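PDB 4IUS: GCN5-related N-acetyltransferase from Kribbella flavida, which probably transfers an acyl group, most likely acetyl from acetyl-CoA, to an amine acceptor, as a member of the GNAT family. Local coordinates for residues Ala174-Trp178 against Ala206-Ala210. The protein carries 1 engineered substitution. Numbering follows the deposited sequence.
Sequences ATAAW and ATAYA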
loop_
_atom_site.group_PDB
_atom_site.type_symbol
_atom_site.label_atom_id
_atom_site.label_comp_id
_atom_site.label_asym_id
_atom_site.label_seq_id
_atom_site.Cartn_x
_atom_site.Cartn_y
_atom_site.Cartn_z
ATOM N N ALA A 174 5.491 2.662 18.574
ATOM C CA ALA A 174 4.720 2.068 17.466
ATOM C C ALA A 174 4.346 3.179 16.514
ATOM O O ALA A 174 4.355 4.360 16.873
ATOM C CB ALA A 174 3.486 1.314 17.927
ATOM N N THR A 175 4.027 2.782 15.285
ATOM C CA THR A 175 3.771 3.754 14.249
ATOM C C THR A 175 2.846 3.176 13.172
ATOM O O THR A 175 2.712 1.960 13.048
ATOM C CB THR A 175 5.126 4.185 13.584
ATOM O OG1 THR A 175 4.893 5.302 12.706
ATOM C CG2 THR A 175 5.810 3.105 12.800
ATOM N N ALA A 176 2.233 4.054 12.400
ATOM C CA ALA A 176 1.475 3.736 11.183
ATOM C C ALA A 176 1.393 5.013 10.347
ATOM O O ALA A 176 1.572 6.093 10.867
ATOM C CB ALA A 176 0.060 3.225 11.517
ATOM N N ALA A 177 1.154 4.841 9.064
ATOM C CA ALA A 177 1.143 5.969 8.130
ATOM C C ALA A 177 -0.031 5.834 7.184
ATOM O O ALA A 177 -0.589 4.721 7.012
ATOM C CB ALA A 177 2.447 5.942 7.333
ATOM N N TRP A 178 -0.393 6.949 6.554
ATOM C CA TRP A 178 -1.388 6.930 5.496
ATOM C C TRP A 178 -0.814 7.619 4.261
ATOM O O TRP A 178 -0.051 8.573 4.351
ATOM C CB TRP A 178 -2.714 7.591 5.940
ATOM C CG TRP A 178 -2.707 9.091 6.155
ATOM C CD1 TRP A 178 -3.080 10.056 5.255
ATOM C CD2 TRP A 178 -2.407 9.797 7.394
ATOM N NE1 TRP A 178 -2.985 11.284 5.812
ATOM C CE2 TRP A 178 -2.570 11.188 7.114
ATOM C CE3 TRP A 178 -1.955 9.418 8.656
ATOM C CZ2 TRP A 178 -2.333 12.155 8.067
ATOM C CZ3 TRP A 178 -1.737 10.410 9.619
ATOM C CH2 TRP A 178 -1.902 11.750 9.318
ATOM N N ALA A 206 -1.877 2.195 16.654
ATOM C CA ALA A 206 -1.252 3.030 15.641
ATOM C C ALA A 206 -2.083 3.039 14.359
ATOM O O ALA A 206 -2.351 4.069 13.746
ATOM C CB ALA A 206 0.183 2.586 15.379
ATOM N N THR A 207 -2.479 1.835 13.955
ATOM C CA THR A 207 -3.304 1.669 12.745
ATOM C C THR A 207 -4.600 2.446 12.878
ATOM O O THR A 207 -4.993 3.187 11.976
ATOM C CB THR A 207 -3.615 0.191 12.490
ATOM O OG1 THR A 207 -2.391 -0.543 12.355
ATOM C CG2 THR A 207 -4.427 0.004 11.227
ATOM N N ALA A 208 -5.266 2.317 14.018
ATOM C CA ALA A 208 -6.548 2.970 14.255
ATOM C C ALA A 208 -6.406 4.481 14.242
ATOM O O ALA A 208 -7.188 5.196 13.638
ATOM C CB ALA A 208 -7.164 2.457 15.559
ATOM N N TYR A 209 -5.368 4.982 14.917
ATOM C CA TYR A 209 -5.170 6.421 15.028
ATOM C C TYR A 209 -4.739 7.036 13.712
ATOM O O TYR A 209 -5.211 8.101 13.350
ATOM C CB TYR A 209 -4.154 6.738 16.166
ATOM C CG TYR A 209 -4.058 8.201 16.489
ATOM C CD1 TYR A 209 -5.111 8.871 17.110
ATOM C CD2 TYR A 209 -2.897 8.913 16.206
ATOM C CE1 TYR A 209 -4.999 10.211 17.365
ATOM C CE2 TYR A 209 -2.806 10.262 16.478
ATOM C CZ TYR A 209 -3.884 10.904 17.054
ATOM O OH TYR A 209 -3.789 12.270 17.353
ATOM N N ALA A 210 -3.907 6.332 12.942
ATOM C CA ALA A 210 -3.531 6.792 11.605
ATOM C C ALA A 210 -4.777 6.852 10.681
ATOM O O ALA A 210 -4.988 7.827 9.956
ATOM C CB ALA A 210 -2.474 5.919 10.955
#
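Helix segment 206-210 lies on one face of strand segment 174-178, with axes 6.9 Å apart at closest approach and N-to-C directions 35° apart. No hydrogen bond joins them, and the contact is van der Waals, mostly alanine methyls, with the W178 indole at one end. A206 and A210, one helical turn apart, both point their CB toward the strand. A176 points back at them. Its CB lies 3.9 Å from A206 CB and 3.7 Å from A210 CB, so one strand methyl sits between two helix methyls. A174 CB adds a looser contact, 4.4 Å from A206 CB. At the other end the W178 indole lies beside A210, with CE3 4.2 Å from A210 CB.

Backbone atoms also come close. A206 CB is 3.5 Å from T175 O, and A176 CB is 3.4 Å from A206 O. A206 O accepts the helical hydrogen bond from A210 N (2.9 Å). W178 CE3 approaches A210 O at 3.7 Å. Alanine at these positions lets the helix backbone pack close to the sheet: the CA atoms of T175 and A206 are 5.3 Å apart.

The strand backbone pairs with strands 161-168 and 185-193 on its two sides. T175 and A177 point away from helix 202-216. T175 packs on helix 131-141; its OG1 hydrogen-bonds to V164 O, and W178 NE1 to P158 O. Strand 171-179 is thus sandwiched between helices 202-216 and 131-141 on opposite faces of the mixed sheet, the layered arrangement of the GNAT fold.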